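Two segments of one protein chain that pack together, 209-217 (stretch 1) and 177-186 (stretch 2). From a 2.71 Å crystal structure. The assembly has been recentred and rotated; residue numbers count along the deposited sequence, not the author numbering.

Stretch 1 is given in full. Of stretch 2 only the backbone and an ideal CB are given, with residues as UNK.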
ATOM      1  N   PHE A 209       5.184   3.545  -0.652  1.00 45.50           N
ATOM      2  CA  PHE A 209       6.055   4.288  -1.558  1.00 45.58           C
ATOM      3  C   PHE A 209       6.178   5.727  -1.078  1.00 45.52           C
ATOM      4  O   PHE A 209       7.278   6.259  -0.957  1.00 45.29           O
ATOM      5  CB  PHE A 209       5.515   4.246  -2.988  1.00 45.36           C
ATOM      6  CG  PHE A 209       6.146   5.250  -3.916  1.00 44.15           C
ATOM      7  CD1 PHE A 209       7.335   4.962  -4.575  1.00 46.95           C
ATOM      8  CD2 PHE A 209       5.537   6.475  -4.149  1.00 44.34           C
ATOM      9  CE1 PHE A 209       7.912   5.884  -5.445  1.00 45.70           C
ATOM     10  CE2 PHE A 209       6.108   7.399  -5.012  1.00 45.96           C
ATOM     11  CZ  PHE A 209       7.300   7.100  -5.664  1.00 45.49           C
ATOM     12  N   VAL A 210       5.038   6.344  -0.796  1.00 45.82           N
ATOM     13  CA  VAL A 210       5.016   7.728  -0.364  1.00 46.13           C
ATOM     14  C   VAL A 210       5.759   7.888   0.966  1.00 46.91           C
ATOM     15  O   VAL A 210       6.661   8.719   1.085  1.00 47.22           O
ATOM     16  CB  VAL A 210       3.570   8.253  -0.252  1.00 46.54           C
ATOM     17  CG1 VAL A 210       3.558   9.687   0.277  1.00 46.18           C
ATOM     18  CG2 VAL A 210       2.869   8.167  -1.611  1.00 42.80           C
ATOM     19  N   LEU A 211       5.398   7.069   1.947  1.00 46.80           N
ATOM     20  CA  LEU A 211       6.002   7.155   3.268  1.00 46.86           C
ATOM     21  C   LEU A 211       7.512   6.939   3.230  1.00 47.26           C
ATOM     22  O   LEU A 211       8.259   7.651   3.892  1.00 48.15           O
ATOM     23  CB  LEU A 211       5.373   6.136   4.223  1.00 47.10           C
ATOM     24  CG  LEU A 211       3.896   6.298   4.588  1.00 44.31           C
ATOM     25  CD1 LEU A 211       3.449   5.182   5.526  1.00 40.77           C
ATOM     26  CD2 LEU A 211       3.659   7.636   5.225  1.00 40.04           C
ATOM     27  N   HIS A 212       7.965   5.955   2.465  1.00 47.60           N
ATOM     28  CA  HIS A 212       9.397   5.657   2.408  1.00 48.27           C
ATOM     29  C   HIS A 212      10.186   6.808   1.766  1.00 48.85           C
ATOM     30  O   HIS A 212      11.253   7.199   2.260  1.00 48.94           O
ATOM     31  CB  HIS A 212       9.643   4.361   1.642  1.00 47.79           C
ATOM     32  CG  HIS A 212      11.050   3.869   1.726  1.00 48.33           C
ATOM     33  ND1 HIS A 212      11.625   3.465   2.910  1.00 48.91           N
ATOM     34  CD2 HIS A 212      11.994   3.701   0.770  1.00 47.10           C
ATOM     35  CE1 HIS A 212      12.867   3.076   2.681  1.00 48.13           C
ATOM     36  NE2 HIS A 212      13.114   3.207   1.391  1.00 46.08           N
ATOM     37  N   ARG A 213       9.653   7.336   0.666  1.00 48.76           N
ATOM     38  CA  ARG A 213      10.271   8.451  -0.041  1.00 48.44           C
ATOM     39  C   ARG A 213      10.552   9.624   0.887  1.00 47.75           C
ATOM     40  O   ARG A 213      11.615  10.230   0.799  1.00 48.58           O
ATOM     41  CB  ARG A 213       9.384   8.906  -1.203  1.00 48.87           C
ATOM     42  CG  ARG A 213       9.701  10.303  -1.730  1.00 48.79           C
ATOM     43  CD  ARG A 213       9.240  10.452  -3.163  1.00 50.94           C
ATOM     44  NE  ARG A 213      10.078   9.662  -4.061  1.00 48.26           N
ATOM     45  CZ  ARG A 213       9.927   9.587  -5.377  1.00 45.35           C
ATOM     46  NH1 ARG A 213       8.960  10.253  -5.986  1.00 45.60           N
ATOM     47  NH2 ARG A 213      10.757   8.839  -6.082  1.00 52.09           N
ATOM     48  N   TYR A 214       9.606   9.931   1.772  1.00 46.42           N
ATOM     49  CA  TYR A 214       9.735  11.072   2.676  1.00 45.42           C
ATOM     50  C   TYR A 214      10.232  10.684   4.072  1.00 45.09           C
ATOM     51  O   TYR A 214       9.994  11.393   5.040  1.00 45.77           O
ATOM     52  CB  TYR A 214       8.408  11.846   2.734  1.00 45.30           C
ATOM     53  CG  TYR A 214       8.006  12.376   1.369  1.00 45.50           C
ATOM     54  CD1 TYR A 214       8.744  13.374   0.752  1.00 42.82           C
ATOM     55  CD2 TYR A 214       6.914  11.857   0.684  1.00 46.86           C
ATOM     56  CE1 TYR A 214       8.408  13.857  -0.501  1.00 41.04           C
ATOM     57  CE2 TYR A 214       6.567  12.337  -0.574  1.00 48.19           C
ATOM     58  CZ  TYR A 214       7.324  13.340  -1.158  1.00 45.00           C
ATOM     59  OH  TYR A 214       7.000  13.829  -2.402  1.00 46.96           O
ATOM     60  N   GLY A 215      10.948   9.571   4.171  1.00 45.55           N
ATOM     61  CA  GLY A 215      11.653   9.209   5.402  1.00 46.16           C
ATOM     62  C   GLY A 215      10.800   8.732   6.571  1.00 46.95           C
ATOM     63  O   GLY A 215      11.245   8.767   7.719  1.00 47.48           O
ATOM     64  N   TYR A 216       9.579   8.288   6.295  1.00 46.72           N
ATOM     65  CA  TYR A 216       8.737   7.718   7.333  1.00 47.08           C
ATOM     66  C   TYR A 216       8.896   6.207   7.308  1.00 47.02           C
ATOM     67  O   TYR A 216       9.188   5.636   6.260  1.00 47.65           O
ATOM     68  CB  TYR A 216       7.273   8.067   7.102  1.00 47.99           C
ATOM     69  CG  TYR A 216       6.893   9.496   7.418  1.00 49.72           C
ATOM     70  CD1 TYR A 216       7.452  10.556   6.716  1.00 53.05           C
ATOM     71  CD2 TYR A 216       5.942   9.784   8.399  1.00 50.54           C
ATOM     72  CE1 TYR A 216       7.095  11.868   6.998  1.00 51.20           C
ATOM     73  CE2 TYR A 216       5.574  11.090   8.685  1.00 49.08           C
ATOM     74  CZ  TYR A 216       6.145  12.124   7.981  1.00 50.46           C
ATOM     75  OH  TYR A 216       5.774  13.414   8.270  1.00 51.44           O
ATOM     76  N   PRO A 217       8.691   5.546   8.456  1.00 46.08           N
ATOM     77  CA  PRO A 217       8.671   4.092   8.436  1.00 45.87           C
ATOM     78  C   PRO A 217       7.402   3.609   7.760  1.00 45.88           C
ATOM     79  O   PRO A 217       6.339   4.197   7.951  1.00 47.54           O
ATOM     80  CB  PRO A 217       8.639   3.718   9.915  1.00 45.47           C
ATOM     81  CG  PRO A 217       7.990   4.869  10.569  1.00 45.89           C
ATOM     82  CD  PRO A 217       8.448   6.075   9.806  1.00 46.06           C
ATOM     83  N   UNK A 177       0.946  16.697   3.998  1.00 47.08           N
ATOM     84  CA  UNK A 177       1.835  15.819   4.758  1.00 47.27           C
ATOM     85  C   UNK A 177       1.924  14.483   4.021  1.00 47.51           C
ATOM     86  O   UNK A 177       0.993  14.114   3.302  1.00 47.18           O
ATOM     87  CB  UNK A 177       1.338  15.627   6.192  1.00 47.27           C
ATOM     88  N   UNK A 178       3.040  13.752   4.184  1.00 47.73           N
ATOM     89  CA  UNK A 178       3.140  12.435   3.539  1.00 47.58           C
ATOM     90  C   UNK A 178       2.009  11.468   3.878  1.00 47.39           C
ATOM     91  O   UNK A 178       1.629  10.674   3.022  1.00 47.67           O
ATOM     92  CB  UNK A 178       4.471  11.786   3.925  1.00 47.58           C
ATOM     93  N   UNK A 179       1.470  11.533   5.096  1.00 47.88           N
ATOM     94  CA  UNK A 179       0.359  10.650   5.479  1.00 48.12           C
ATOM     95  C   UNK A 179      -0.892  11.012   4.687  1.00 48.98           C
ATOM     96  O   UNK A 179      -1.588  10.131   4.174  1.00 49.22           O
ATOM     97  CB  UNK A 179       0.082  10.743   6.981  1.00 48.12           C
ATOM     98  N   UNK A 180      -1.157  12.314   4.582  1.00 49.31           N
ATOM     99  CA  UNK A 180      -2.290  12.818   3.808  1.00 49.45           C
ATOM    100  C   UNK A 180      -2.170  12.441   2.335  1.00 48.29           C
ATOM    101  O   UNK A 180      -3.107  11.899   1.750  1.00 48.81           O
ATOM    102  CB  UNK A 180      -2.396  14.338   3.951  1.00 49.45           C
ATOM    103  N   UNK A 181      -1.015  12.735   1.744  1.00 47.14           N
ATOM    104  CA  UNK A 181      -0.782  12.470   0.327  1.00 46.06           C
ATOM    105  C   UNK A 181      -0.890  10.974   0.049  1.00 46.20           C
ATOM    106  O   UNK A 181      -1.467  10.566  -0.962  1.00 45.99           O
ATOM    107  CB  UNK A 181       0.588  12.997  -0.104  1.00 46.06           C
ATOM    108  N   UNK A 182      -0.339  10.167   0.957  1.00 46.08           N
ATOM    109  CA  UNK A 182      -0.407   8.714   0.847  1.00 45.71           C
ATOM    110  C   UNK A 182      -1.853   8.243   0.932  1.00 45.89           C
ATOM    111  O   UNK A 182      -2.284   7.424   0.127  1.00 45.83           O
ATOM    112  CB  UNK A 182       0.434   8.050   1.939  1.00 45.71           C
ATOM    113  N   UNK A 183      -2.602   8.772   1.895  1.00 46.06           N
ATOM    114  CA  UNK A 183      -4.004   8.385   2.073  1.00 46.32           C
ATOM    115  C   UNK A 183      -4.822   8.703   0.835  1.00 46.78           C
ATOM    116  O   UNK A 183      -5.611   7.880   0.384  1.00 47.27           O
ATOM    117  CB  UNK A 183      -4.605   9.091   3.290  1.00 46.32           C
ATOM    118  N   UNK A 184      -4.618   9.893   0.281  1.00 47.50           N
ATOM    119  CA  UNK A 184      -5.400  10.348  -0.867  1.00 48.09           C
ATOM    120  C   UNK A 184      -4.999   9.620  -2.146  1.00 48.00           C
ATOM    121  O   UNK A 184      -5.858   9.317  -2.971  1.00 48.69           O
ATOM    122  CB  UNK A 184      -5.234  11.857  -1.054  1.00 48.09           C
ATOM    123  N   UNK A 185      -3.705   9.329  -2.302  1.00 47.52           N
ATOM    124  CA  UNK A 185      -3.228   8.500  -3.420  1.00 46.87           C
ATOM    125  C   UNK A 185      -3.857   7.101  -3.390  1.00 47.48           C
ATOM    126  O   UNK A 185      -4.315   6.597  -4.417  1.00 47.42           O
ATOM    127  CB  UNK A 185      -1.703   8.385  -3.379  1.00 46.87           C
ATOM    128  N   UNK A 186      -3.858   6.484  -2.211  1.00 47.81           N
ATOM    129  CA  UNK A 186      -4.477   5.176  -2.006  1.00 47.94           C
ATOM    130  C   UNK A 186      -5.950   5.226  -2.384  1.00 47.86           C
ATOM    131  O   UNK A 186      -6.440   4.390  -3.150  1.00 47.11           O
ATOM    132  CB  UNK A 186      -4.315   4.721  -0.554  1.00 47.94           C
TER

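Stretch 2 is helical from position 178 onward and runs nearly antiparallel to helix 209-213: the N-to-C directions differ by 159° and the axes approach to 9.0 Å. No hydrogen bond crosses between the stretches, so the fit to stretch 1 rests on shape and apolar contact.

Position 177 precedes the helix, with phi/psi of -70/153, the extended geometry usual for an N-cap. Its ideal CB points sideways, 5.4 Å from Tyr216 OH. Serine, threonine, aspartate or asparagine would suit. It is Thr177, whose OG1 accepts from the backbone N of 180 at 3.1 Å.

At 178 the ideal CB points toward stretch 1, 4.0 Å from Tyr216 CE1, 4.1 Å from Tyr214 CD2 and 4.3 Å from Val210 CG1. Two rings and a methyl favour a compact apolar group; phi of -55° and a place in the first turn, where no amide hydrogen is needed for the helix, also admit proline. Pro178 fills the site: its CB lies over one face of the Tyr216 ring, and its CG is 3.5 Å from Tyr216 CE1 and 3.7 Å from Tyr214 CB. Its carbonyl contributes too, Pro178 O lying 3.5 Å from Val210 CG1.

Position 179 points sideways, its ideal CB 5.1 Å from Leu211 CD2. A medium aliphatic, valine or isoleucine for instance, could reach that methyl. Val179 does so: its CG2 is 4.4 Å from both Leu211 CD2 and Tyr216 CE2.

Position 180 is out of reach of stretch 1, leaving many residues possible. Glu180 completes the capping box, its OE1 accepting from Thr177 N at 2.9 Å.

Position 181 points toward stretch 1, with its ideal CB 4.5 Å from Val210 CG1, so several aliphatics are plausible. Leu181 brings its CG to 4.4 Å from Val210 CG1.

The CA atoms of 182 and Val210 are 5.6 Å apart, and the ideal CB at 182 is already 3.8 Å from Val210 CB. A small residue, alanine above all, suits this close approach. In Ala182 the methyl itself makes the contact, CB to Val210 CB at 3.8 Å.

Positions 183 and 184 have nothing of stretch 1 within 5.5 Å of their ideal CB atoms, so this contact does not select them; they are Ala183 and Leu184.

At 185 the CB again points toward stretch 1 but stands 4.9 Å from Val210 CG2, leaving room for leucine, isoleucine or methionine. Leu185, with chi1 t and chi2 p, closes the gap: its CD2 is 3.7 Å from Val210 CG2.

Position 186 is out of reach and unconstrained here; it is His186, whose NE2 bonds elsewhere in the structure.

Stretch 2, residues 177-186: TPVELAALLH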
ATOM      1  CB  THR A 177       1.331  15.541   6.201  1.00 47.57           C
ATOM      2  OG1 THR A 177       0.214  14.641   6.172  1.00 48.28           O
ATOM      3  CG2 THR A 177       0.939  16.822   6.910  1.00 43.50           C
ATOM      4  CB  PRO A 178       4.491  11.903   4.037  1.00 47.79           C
ATOM      5  CG  PRO A 178       5.285  13.137   4.296  1.00 47.26           C
ATOM      6  CD  PRO A 178       4.282  14.093   4.900  1.00 47.68           C
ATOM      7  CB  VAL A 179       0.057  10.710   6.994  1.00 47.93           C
ATOM      8  CG1 VAL A 179      -1.089   9.770   7.361  1.00 44.68           C
ATOM      9  CG2 VAL A 179       1.298  10.345   7.786  1.00 50.52           C
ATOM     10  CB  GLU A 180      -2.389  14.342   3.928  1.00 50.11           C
ATOM     11  CG  GLU A 180      -2.837  14.839   5.295  1.00 51.12           C
ATOM     12  CD  GLU A 180      -2.616  16.334   5.487  1.00 50.34           C
ATOM     13  OE1 GLU A 180      -1.885  16.955   4.683  1.00 49.91           O
ATOM     14  OE2 GLU A 180      -3.174  16.892   6.454  1.00 52.12           O
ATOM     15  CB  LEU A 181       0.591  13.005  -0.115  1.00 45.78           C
ATOM     16  CG  LEU A 181       0.984  12.792  -1.587  1.00 45.34           C
ATOM     17  CD1 LEU A 181      -0.070  13.335  -2.534  1.00 43.13           C
ATOM     18  CD2 LEU A 181       2.337  13.412  -1.894  1.00 45.18           C
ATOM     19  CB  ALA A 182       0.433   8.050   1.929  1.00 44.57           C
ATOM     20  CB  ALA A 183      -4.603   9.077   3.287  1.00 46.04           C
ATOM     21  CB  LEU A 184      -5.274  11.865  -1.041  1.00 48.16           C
ATOM     22  CG  LEU A 184      -6.421  12.613  -1.728  1.00 49.36           C
ATOM     23  CD1 LEU A 184      -7.797  12.148  -1.247  1.00 49.03           C
ATOM     24  CD2 LEU A 184      -6.259  14.104  -1.484  1.00 48.26           C
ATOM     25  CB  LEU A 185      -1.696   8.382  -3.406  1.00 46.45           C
ATOM     26  CG  LEU A 185      -1.046   7.523  -4.504  1.00 45.07           C
ATOM     27  CD1 LEU A 185      -1.484   7.977  -5.892  1.00 39.73           C
ATOM     28  CD2 LEU A 185       0.470   7.539  -4.391  1.00 45.44           C
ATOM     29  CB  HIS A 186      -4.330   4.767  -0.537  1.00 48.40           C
ATOM     30  CG  HIS A 186      -4.988   3.468  -0.186  1.00 48.80           C
ATOM     31  ND1 HIS A 186      -6.335   3.237  -0.363  1.00 47.97           N
ATOM     32  CD2 HIS A 186      -4.483   2.340   0.367  1.00 52.79           C
ATOM     33  CE1 HIS A 186      -6.626   2.016   0.046  1.00 51.16           C
ATOM     34  NE2 HIS A 186      -5.522   1.451   0.498  1.00 49.57           N
TER
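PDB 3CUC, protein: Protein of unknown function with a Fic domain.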